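Local coordinates for periplasmic oligopeptide-binding protein (Burkholderia pseudomallei, PDB 3ZS6) that probably binds oligopeptides in the periplasm as the solute-binding component of an ABC transport system for their uptake, at residues A[420-425]-A[430-435]; A[415-420]-A[457-462]; A[329-334]-A[373-378]; A[282-287]-A[320-325]. All blocks are in the same frame, centred on the assembly; numbering follows the deposited sequence.

Contact 1 (A[420-425]-A[430-435]); sequences IRCGSS and GYCNPK
C422 and C432 are joined by a disulfide, SG to SG 2.0 Å, with a chi3 of 89°, close to the relaxed right angle. The two sulfurs leave their backbones differently: C432 SG lies anti to its own N (chi1 177°), whereas C422 SG stands beside its N and opposite its carbonyl carbon. C422 SG also comes within 3.5 Å of N433 N. The apolar part is small: I420 CB rests 4.0 Å from Y431 CD2, and I420 O meets the edge of that ring in its plane, 3.5 Å from CD2. In this family 5 solute-binding protein the bond closes a short loop between helices 414-417 and 434-443, with a type II turn from R421 to S424 on one side and the N-cap residue N433 on the other. N433 OD1 accepts a weak capping bond from K435 N. Two waters supply polar links across the segments. One lies 2.8 Å from N433 N, whose proton it accepts, and probably donates to I420 O; the second donates to Y431 O and accepts from G423 N. The Y431 hydroxyl reaches beyond the loop to D466, while the R421 guanidinium forms salt bridges with D418 and E106.

Contact 2 (A[415-420]-A[457-462]); sequences TFFDLI and TQAHDL
The ring of F417 drives its far corner against residues 457-462 of helix 449-464, and the dense part of this contact is gathered round that one corner. CZ lies 3.7 Å from H460 N, which sits at the ring edge near its plane, and 3.9 Å from A459 CB. H460 CB comes almost as near, 4.0 Å from F417 CZ, while the neighbouring ring atom CE1 reaches A459 CB at 4.1 Å. A chi1 of -81° puts F417 CG opposite its carbonyl carbon; although the CB itself does not point at the helix, the ring extends far enough to meet it. The corner thus sits against the A459 methyl and the backbone N of H460. This is buried packing within the periplasmic binding protein fold: a short, weakly bonded helix near 415-417 meets the long helix 449-464, and V440 and L439 of helix 434-443 touch F417 and A459 respectively. Elsewhere the two segments stand farther apart. I420 points toward the helix, yet its side chain stops 5.1 Å short of residues 457-462 and packs instead on A463, one residue beyond them. H460 has its CG anti to the backbone N (chi1 179°), and its imidazole NE2 hydrogen-bonds with L306 N rather than joining the F417 contact. The solvent side belongs to exposed Q458, whose CB points away from residues 415-420; the partly exposed D461 forms a salt bridge with R316.

Contact 3 (A[329-334]-A[373-378]); sequences RRVDYA and RTKLGV
V331 has CG1 anti to its backbone N (chi1 167°) and CG2 beside that N, a rotation that presents both methyls to K375. Across from it, K375 CG stands opposite the carbonyl carbon (chi1 -66°), and the chain beyond runs fully extended, so that its methylenes pass over the valine at about a right angle. The branches divide the work. CG1 of V331 sits 3.4 Å from K375 O, close to the backbone, while CG2 meets the aliphatic stem, nearest at K375 CD, 3.7 Å away, and at 3.9 Å from K375 CB. This is helix-to-helix packing between 327-340 and the C-terminal end of 359-376 in this family 5 solute-binding protein. The latter helix ends as G377 adopts positive phi, with G377 N still bonded to R373 O. One turn along from V331, A334 CB receives L376 CD2 at 3.8 Å; L376 CB is not aimed at the opposing helix, but its branched end comes nearer. Helix 276-285 adjoins this apolar pair, with V285 touching both A334 and L376. The ammonium of K375 continues past V331 to a salt bridge with E371 and a hydrogen bond to V285 O. R330 NH1, another nearby cation, lies 6.5 Å from K375 NZ and bonds to M284 O.

Contact 4 (A[282-287]-A[320-325]); sequences LAMVLD and PDWASW
M284 lies over a face of the W322 indole, a Met-aromatic contact that joins the end of helix 276-285 to the short 3-10 segment 321-323. The fit starts at the backbone: M284 CA stands 3.6 Å from the centroid of the six-membered ring, 14° off its normal, in a CH-pi contact. CB follows over the middle of the indole, 3.6 Å from W322 CD2. With chi1 at 71°, M284 CG falls between the backbone N and carbonyl carbon, carrying the chain along the indole toward its pyrrole side. SD is then 5.1 Å from the five-membered ring centroid. A bend at chi3 (-51°) brings the terminal CE back to the tryptophan, 3.8 Å from W322 CG, and the same methyl touches W325 CZ3, also at 3.8 Å. The methionine tip thus touches both tryptophans. P320 CG sits on the opposite face of W322, toward its rim; W322 NE1 is hydrogen-bonded with the Y467 hydroxyl, and Y304 meets the ring at a steep angle. W325 rests its own face over W322 CA, and W325 NE1 donates to D321 OD1 at 2.9 Å, reaching that oxygen from above the carboxylate plane.

In the fold
Contacts 2 and 4 are buried, whereas contacts 1 and 3 are partly buried. Contacts 1 and 2 share I420 and adjoin each other: S424 OG reaches D418 O, and K435 packs on L462, bringing together helices 414-417, 434-443 and 449-464. Contacts 3 and 4 form a second pair, in which basic side chains of contact 3 tie into carbonyls at the end of helix 276-285; in each pair the centres are about 10 Å apart. Chemistry follows burial: the partly buried contacts bring in a disulfide with waters (contact 1) or a lysine stem (contact 3), the buried ones an aromatic corner (contact 2) or an indole face (contact 4). Contacts 2 and 4 approach to about 8 Å between nearest atoms.

Contact 1 (A[420-425]-A[430-435])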
# COMPACT_ATOMS: atom_id res chain seq x y z
N ILE A 420 -1.67 -12.15 4.72
CA ILE A 420 -1.52 -13.43 5.40
C ILE A 420 -2.51 -14.52 4.97
O ILE A 420 -2.36 -15.67 5.38
CB ILE A 420 -1.59 -13.27 6.93
CG1 ILE A 420 -2.81 -12.42 7.32
CG2 ILE A 420 -0.31 -12.62 7.46
CD1 ILE A 420 -3.14 -12.47 8.81
N ARG A 421 -3.51 -14.17 4.16
CA ARG A 421 -4.46 -15.16 3.64
C ARG A 421 -3.76 -16.13 2.70
O ARG A 421 -2.97 -15.71 1.85
CB ARG A 421 -5.61 -14.48 2.88
CG ARG A 421 -6.69 -13.87 3.76
CD ARG A 421 -7.90 -13.41 2.93
NE ARG A 421 -7.51 -12.51 1.84
CZ ARG A 421 -7.31 -12.90 0.58
NH1 ARG A 421 -7.45 -14.18 0.24
NH2 ARG A 421 -6.97 -12.01 -0.34
N CYS A 422 -4.06 -17.42 2.83
CA CYS A 422 -3.50 -18.45 1.96
C CYS A 422 -3.69 -18.06 0.50
O CYS A 422 -4.81 -17.77 0.07
CB CYS A 422 -4.20 -19.79 2.18
SG CYS A 422 -3.99 -20.54 3.81
N GLY A 423 -2.61 -18.07 -0.27
CA GLY A 423 -2.74 -17.86 -1.70
C GLY A 423 -2.95 -16.43 -2.18
O GLY A 423 -3.02 -16.19 -3.39
N SER A 424 -3.05 -15.46 -1.27
CA SER A 424 -3.20 -14.06 -1.67
C SER A 424 -2.01 -13.60 -2.51
O SER A 424 -0.86 -13.98 -2.23
CB SER A 424 -3.34 -13.16 -0.45
OG SER A 424 -3.04 -11.82 -0.80
N SER A 425 -2.26 -12.78 -3.52
CA SER A 425 -1.20 -12.29 -4.39
C SER A 425 -0.21 -11.39 -3.66
O SER A 425 0.90 -11.16 -4.13
CB SER A 425 -1.78 -11.57 -5.62
OG SER A 425 -2.21 -10.24 -5.31
N GLY A 430 4.55 -16.09 2.47
CA GLY A 430 4.19 -17.46 2.15
C GLY A 430 3.51 -18.17 3.31
O GLY A 430 3.67 -19.37 3.50
N TYR A 431 2.76 -17.42 4.10
CA TYR A 431 2.08 -17.98 5.26
C TYR A 431 0.76 -18.58 4.82
O TYR A 431 0.14 -18.09 3.87
CB TYR A 431 1.86 -16.88 6.29
CG TYR A 431 1.13 -17.28 7.56
CD1 TYR A 431 1.77 -18.01 8.55
CD2 TYR A 431 -0.18 -16.88 7.78
CE1 TYR A 431 1.11 -18.36 9.72
CE2 TYR A 431 -0.85 -17.23 8.94
CZ TYR A 431 -0.20 -17.96 9.90
OH TYR A 431 -0.87 -18.29 11.06
N CYS A 432 0.34 -19.66 5.47
CA CYS A 432 -0.98 -20.23 5.21
C CYS A 432 -1.53 -20.95 6.43
O CYS A 432 -1.02 -22.00 6.83
CB CYS A 432 -0.95 -21.17 4.00
SG CYS A 432 -2.56 -21.99 3.69
N ASN A 433 -2.58 -20.38 7.01
CA ASN A 433 -3.26 -21.00 8.14
C ASN A 433 -4.75 -21.06 7.88
O ASN A 433 -5.47 -20.08 8.10
CB ASN A 433 -2.96 -20.25 9.44
CG ASN A 433 -3.51 -20.97 10.67
OD1 ASN A 433 -4.56 -21.62 10.61
ND2 ASN A 433 -2.81 -20.86 11.79
N PRO A 434 -5.23 -22.23 7.41
CA PRO A 434 -6.62 -22.48 7.02
C PRO A 434 -7.62 -22.08 8.10
O PRO A 434 -8.71 -21.63 7.79
CB PRO A 434 -6.66 -24.00 6.80
CG PRO A 434 -5.25 -24.36 6.45
CD PRO A 434 -4.39 -23.43 7.27
N LYS A 435 -7.25 -22.26 9.37
CA LYS A 435 -8.12 -21.83 10.46
C LYS A 435 -8.29 -20.31 10.44
O LYS A 435 -9.42 -19.80 10.52
CB LYS A 435 -7.59 -22.30 11.81
CG LYS A 435 -8.44 -21.87 12.99
CD LYS A 435 -9.89 -22.35 12.84
CE LYS A 435 -10.72 -21.97 14.06
NZ LYS A 435 -12.14 -22.44 13.94
O HOH W 1 -3.68 -17.81 6.54
O HOH W 2 0.17 -18.41 1.25

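Contact 2 (A[415-420]-A[457-462])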
# COMPACT_ATOMS: atom_id res chain seq x y z
N THR A 415 -7.95 -5.31 4.54
CA THR A 415 -6.81 -4.95 3.71
C THR A 415 -5.51 -5.55 4.25
O THR A 415 -4.60 -5.89 3.49
CB THR A 415 -6.66 -3.42 3.53
OG1 THR A 415 -5.56 -3.14 2.66
CG2 THR A 415 -6.45 -2.72 4.87
N PHE A 416 -5.42 -5.70 5.57
CA PHE A 416 -4.22 -6.25 6.18
C PHE A 416 -4.21 -7.78 6.09
O PHE A 416 -3.15 -8.41 6.01
CB PHE A 416 -4.06 -5.75 7.62
CG PHE A 416 -3.70 -4.29 7.70
CD1 PHE A 416 -2.39 -3.87 7.45
CD2 PHE A 416 -4.66 -3.33 7.98
CE1 PHE A 416 -2.05 -2.52 7.51
CE2 PHE A 416 -4.33 -1.98 8.03
CZ PHE A 416 -3.03 -1.58 7.80
N PHE A 417 -5.40 -8.38 6.09
CA PHE A 417 -5.49 -9.82 5.87
C PHE A 417 -4.96 -10.24 4.48
O PHE A 417 -4.60 -11.40 4.29
CB PHE A 417 -6.92 -10.34 6.10
CG PHE A 417 -7.25 -10.58 7.57
CD1 PHE A 417 -6.68 -11.64 8.27
CD2 PHE A 417 -8.16 -9.76 8.24
CE1 PHE A 417 -6.98 -11.86 9.62
CE2 PHE A 417 -8.48 -9.98 9.58
CZ PHE A 417 -7.88 -11.03 10.27
N ASP A 418 -4.91 -9.31 3.53
CA ASP A 418 -4.31 -9.61 2.23
C ASP A 418 -2.84 -10.02 2.35
O ASP A 418 -2.27 -10.59 1.42
CB ASP A 418 -4.43 -8.41 1.27
CG ASP A 418 -5.81 -8.29 0.65
OD1 ASP A 418 -6.51 -9.32 0.55
OD2 ASP A 418 -6.20 -7.16 0.26
N LEU A 419 -2.22 -9.74 3.49
CA LEU A 419 -0.82 -10.10 3.71
C LEU A 419 -0.61 -11.53 4.20
O LEU A 419 0.50 -12.06 4.13
CB LEU A 419 -0.18 -9.16 4.73
CG LEU A 419 -0.17 -7.68 4.38
CD1 LEU A 419 0.41 -6.87 5.54
CD2 LEU A 419 0.62 -7.44 3.08
N ILE A 420 -1.67 -12.15 4.72
CA ILE A 420 -1.52 -13.43 5.40
C ILE A 420 -2.51 -14.52 4.97
O ILE A 420 -2.36 -15.67 5.38
CB ILE A 420 -1.59 -13.27 6.93
CG1 ILE A 420 -2.81 -12.42 7.32
CG2 ILE A 420 -0.31 -12.62 7.46
CD1 ILE A 420 -3.14 -12.47 8.81
N THR A 457 -10.80 -10.14 14.91
CA THR A 457 -9.82 -9.94 15.96
C THR A 457 -9.23 -11.29 16.36
O THR A 457 -8.01 -11.44 16.49
CB THR A 457 -10.44 -9.27 17.20
OG1 THR A 457 -10.95 -7.98 16.84
CG2 THR A 457 -9.41 -9.10 18.30
N GLN A 458 -10.11 -12.28 16.53
CA GLN A 458 -9.67 -13.63 16.87
C GLN A 458 -8.74 -14.18 15.80
O GLN A 458 -7.68 -14.72 16.11
CB GLN A 458 -10.87 -14.56 17.07
CG GLN A 458 -10.46 -15.99 17.40
CD GLN A 458 -11.65 -16.92 17.52
OE1 GLN A 458 -12.80 -16.51 17.35
NE2 GLN A 458 -11.37 -18.19 17.81
N ALA A 459 -9.12 -14.03 14.53
CA ALA A 459 -8.29 -14.47 13.41
C ALA A 459 -6.94 -13.74 13.34
O ALA A 459 -5.91 -14.37 13.07
CB ALA A 459 -9.04 -14.32 12.10
N HIS A 460 -6.94 -12.43 13.55
CA HIS A 460 -5.69 -11.67 13.52
C HIS A 460 -4.75 -12.15 14.63
O HIS A 460 -3.59 -12.48 14.35
CB HIS A 460 -5.93 -10.15 13.64
CG HIS A 460 -4.67 -9.34 13.63
ND1 HIS A 460 -4.34 -8.45 14.64
CD2 HIS A 460 -3.64 -9.29 12.75
CE1 HIS A 460 -3.17 -7.89 14.38
NE2 HIS A 460 -2.72 -8.39 13.24
N ASP A 461 -5.25 -12.20 15.86
CA ASP A 461 -4.47 -12.71 17.00
C ASP A 461 -3.90 -14.10 16.71
O ASP A 461 -2.74 -14.38 16.99
CB ASP A 461 -5.33 -12.80 18.27
CG ASP A 461 -5.76 -11.45 18.80
OD1 ASP A 461 -5.22 -10.41 18.36
OD2 ASP A 461 -6.63 -11.43 19.70
N LEU A 462 -4.74 -14.97 16.16
CA LEU A 462 -4.31 -16.33 15.87
C LEU A 462 -3.12 -16.33 14.92
O LEU A 462 -2.12 -17.02 15.15
CB LEU A 462 -5.46 -17.15 15.27
CG LEU A 462 -5.17 -18.64 15.07
CD1 LEU A 462 -4.76 -19.27 16.39
CD2 LEU A 462 -6.38 -19.36 14.46

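Contact 3 (A[329-334]-A[373-378])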
# COMPACT_ATOMS: atom_id res chain seq x y z
N ARG A 329 14.22 -11.00 30.54
CA ARG A 329 13.28 -12.11 30.43
C ARG A 329 12.92 -12.38 28.97
O ARG A 329 12.80 -13.54 28.55
CB ARG A 329 12.02 -11.78 31.24
CG ARG A 329 10.92 -12.83 31.20
CD ARG A 329 9.94 -12.57 32.32
NE ARG A 329 8.58 -13.03 32.04
CZ ARG A 329 7.50 -12.56 32.66
NH1 ARG A 329 7.63 -11.61 33.59
NH2 ARG A 329 6.30 -13.02 32.36
N ARG A 330 12.74 -11.32 28.18
CA ARG A 330 12.48 -11.47 26.76
C ARG A 330 13.59 -12.27 26.10
O ARG A 330 13.33 -13.22 25.36
CB ARG A 330 12.40 -10.11 26.07
CG ARG A 330 11.09 -9.39 26.24
CD ARG A 330 10.82 -8.62 24.97
NE ARG A 330 10.18 -7.34 25.23
CZ ARG A 330 10.04 -6.39 24.32
NH1 ARG A 330 10.49 -6.58 23.08
NH2 ARG A 330 9.44 -5.26 24.65
N VAL A 331 14.83 -11.88 26.38
CA VAL A 331 15.99 -12.49 25.77
C VAL A 331 16.17 -13.96 26.18
O VAL A 331 16.43 -14.82 25.33
CB VAL A 331 17.27 -11.69 26.10
CG1 VAL A 331 18.51 -12.50 25.74
CG2 VAL A 331 17.26 -10.35 25.37
N ASP A 332 16.04 -14.24 27.47
CA ASP A 332 16.11 -15.61 27.97
C ASP A 332 15.08 -16.51 27.28
O ASP A 332 15.40 -17.60 26.79
CB ASP A 332 15.87 -15.65 29.48
CG ASP A 332 17.06 -15.16 30.27
OD1 ASP A 332 18.21 -15.41 29.83
OD2 ASP A 332 16.86 -14.53 31.33
N TYR A 333 13.84 -16.06 27.25
CA TYR A 333 12.78 -16.83 26.61
C TYR A 333 13.12 -17.06 25.13
O TYR A 333 12.97 -18.17 24.62
CB TYR A 333 11.44 -16.09 26.76
CG TYR A 333 10.22 -16.91 26.40
CD1 TYR A 333 9.84 -17.07 25.08
CD2 TYR A 333 9.45 -17.51 27.39
CE1 TYR A 333 8.73 -17.81 24.74
CE2 TYR A 333 8.33 -18.26 27.07
CZ TYR A 333 7.97 -18.41 25.74
OH TYR A 333 6.86 -19.14 25.39
N ALA A 334 13.61 -16.02 24.46
CA ALA A 334 13.89 -16.13 23.02
C ALA A 334 15.06 -17.07 22.73
O ALA A 334 15.01 -17.87 21.79
CB ALA A 334 14.15 -14.73 22.41
N ARG A 373 22.35 -9.64 17.04
CA ARG A 373 23.69 -10.09 17.37
C ARG A 373 23.87 -10.15 18.87
O ARG A 373 24.14 -11.21 19.44
CB ARG A 373 24.76 -9.17 16.77
CG ARG A 373 26.11 -9.28 17.48
CD ARG A 373 27.20 -8.47 16.79
NE ARG A 373 26.85 -7.07 16.62
CZ ARG A 373 27.12 -6.11 17.49
NH1 ARG A 373 27.77 -6.39 18.61
NH2 ARG A 373 26.75 -4.86 17.23
N THR A 374 23.70 -9.01 19.52
CA THR A 374 24.02 -8.89 20.94
C THR A 374 23.08 -9.68 21.85
O THR A 374 23.48 -10.10 22.93
CB THR A 374 24.04 -7.42 21.39
OG1 THR A 374 22.73 -6.85 21.22
CG2 THR A 374 25.04 -6.62 20.57
N LYS A 375 21.84 -9.89 21.41
CA LYS A 375 20.87 -10.57 22.27
C LYS A 375 20.70 -12.05 21.97
O LYS A 375 20.34 -12.83 22.86
CB LYS A 375 19.52 -9.86 22.26
CG LYS A 375 19.55 -8.46 22.87
CD LYS A 375 18.18 -7.80 22.82
CE LYS A 375 18.23 -6.36 23.30
NZ LYS A 375 16.93 -5.65 23.09
N LEU A 376 20.96 -12.46 20.74
CA LEU A 376 20.71 -13.84 20.35
C LEU A 376 21.93 -14.49 19.71
O LEU A 376 21.95 -15.70 19.50
CB LEU A 376 19.53 -13.92 19.39
CG LEU A 376 18.14 -13.55 19.92
CD1 LEU A 376 17.14 -13.57 18.77
CD2 LEU A 376 17.71 -14.50 21.03
N GLY A 377 22.93 -13.68 19.38
CA GLY A 377 24.08 -14.18 18.65
C GLY A 377 23.69 -14.59 17.23
O GLY A 377 24.34 -15.42 16.61
N VAL A 378 22.61 -14.00 16.74
CA VAL A 378 22.17 -14.22 15.36
C VAL A 378 22.79 -13.17 14.44
O VAL A 378 22.76 -11.98 14.75
CB VAL A 378 20.63 -14.16 15.24
CG1 VAL A 378 20.20 -14.07 13.79
CG2 VAL A 378 20.01 -15.38 15.91

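Contact 4 (A[282-287]-A[320-325])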
# COMPACT_ATOMS: atom_id res chain seq x y z
N LEU A 282 13.08 -14.01 17.07
CA LEU A 282 13.60 -12.83 16.39
C LEU A 282 12.73 -11.62 16.70
O LEU A 282 13.23 -10.51 16.91
CB LEU A 282 13.67 -13.06 14.88
CG LEU A 282 14.66 -14.12 14.37
CD1 LEU A 282 14.50 -14.34 12.86
CD2 LEU A 282 16.10 -13.73 14.70
N ALA A 283 11.42 -11.84 16.76
CA ALA A 283 10.47 -10.77 17.02
C ALA A 283 10.56 -10.21 18.44
O ALA A 283 10.51 -8.99 18.64
CB ALA A 283 9.05 -11.23 16.73
N MET A 284 10.67 -11.09 19.43
CA MET A 284 10.50 -10.68 20.82
C MET A 284 11.72 -9.97 21.40
O MET A 284 11.62 -9.31 22.42
CB MET A 284 10.10 -11.88 21.69
CG MET A 284 11.21 -12.89 21.92
SD MET A 284 10.60 -14.35 22.79
CE MET A 284 9.75 -13.62 24.18
N VAL A 285 12.86 -10.11 20.74
CA VAL A 285 14.08 -9.47 21.24
C VAL A 285 14.25 -8.00 20.83
O VAL A 285 14.93 -7.23 21.51
CB VAL A 285 15.32 -10.31 20.85
CG1 VAL A 285 16.55 -9.45 20.81
CG2 VAL A 285 15.48 -11.49 21.83
N LEU A 286 13.62 -7.60 19.72
CA LEU A 286 13.74 -6.22 19.24
C LEU A 286 13.02 -5.22 20.15
O LEU A 286 11.84 -5.37 20.46
CB LEU A 286 13.19 -6.09 17.81
CG LEU A 286 13.73 -6.99 16.71
CD1 LEU A 286 12.85 -6.88 15.46
CD2 LEU A 286 15.19 -6.67 16.38
N ASP A 287 13.74 -4.18 20.57
CA ASP A 287 13.19 -3.15 21.44
C ASP A 287 12.57 -2.03 20.60
O ASP A 287 13.27 -1.12 20.15
CB ASP A 287 14.30 -2.59 22.34
CG ASP A 287 13.76 -1.81 23.52
OD1 ASP A 287 12.69 -1.18 23.39
OD2 ASP A 287 14.43 -1.82 24.59
N PRO A 320 1.18 -8.94 22.27
CA PRO A 320 1.64 -10.18 22.89
C PRO A 320 2.03 -10.01 24.35
O PRO A 320 2.45 -8.93 24.80
CB PRO A 320 2.89 -10.53 22.08
CG PRO A 320 3.41 -9.19 21.64
CD PRO A 320 2.17 -8.40 21.32
N ASP A 321 1.89 -11.11 25.06
CA ASP A 321 2.29 -11.25 26.45
C ASP A 321 3.62 -10.57 26.76
O ASP A 321 3.73 -9.79 27.70
CB ASP A 321 2.40 -12.75 26.76
CG ASP A 321 2.45 -13.04 28.23
OD1 ASP A 321 2.70 -12.10 29.01
OD2 ASP A 321 2.24 -14.21 28.60
N TRP A 322 4.63 -10.88 25.95
CA TRP A 322 6.00 -10.47 26.23
C TRP A 322 6.27 -8.98 26.02
O TRP A 322 7.33 -8.47 26.39
CB TRP A 322 6.98 -11.32 25.42
CG TRP A 322 6.65 -11.40 23.95
CD1 TRP A 322 5.97 -12.40 23.32
CD2 TRP A 322 6.99 -10.45 22.93
NE1 TRP A 322 5.86 -12.13 21.97
CE2 TRP A 322 6.48 -10.94 21.71
CE3 TRP A 322 7.67 -9.22 22.94
CZ2 TRP A 322 6.64 -10.25 20.51
CZ3 TRP A 322 7.82 -8.54 21.74
CH2 TRP A 322 7.31 -9.06 20.54
N ALA A 323 5.31 -8.26 25.44
CA ALA A 323 5.47 -6.83 25.23
C ALA A 323 5.70 -6.09 26.55
O ALA A 323 6.28 -5.00 26.58
CB ALA A 323 4.26 -6.25 24.51
N SER A 324 5.26 -6.69 27.65
CA SER A 324 5.39 -6.05 28.95
C SER A 324 6.41 -6.75 29.85
O SER A 324 6.46 -6.51 31.05
CB SER A 324 4.02 -5.98 29.65
OG SER A 324 3.45 -7.27 29.76
N TRP A 325 7.23 -7.61 29.25
CA TRP A 325 8.27 -8.31 29.99
C TRP A 325 9.56 -7.49 30.08
O TRP A 325 9.91 -6.77 29.15
CB TRP A 325 8.59 -9.65 29.34
CG TRP A 325 7.47 -10.66 29.37
CD1 TRP A 325 6.24 -10.51 29.95
CD2 TRP A 325 7.48 -11.96 28.78
NE1 TRP A 325 5.49 -11.65 29.76
CE2 TRP A 325 6.23 -12.55 29.04
CE3 TRP A 325 8.44 -12.69 28.06
CZ2 TRP A 325 5.91 -13.84 28.61
CZ3 TRP A 325 8.11 -13.96 27.62
CH2 TRP A 325 6.86 -14.52 27.90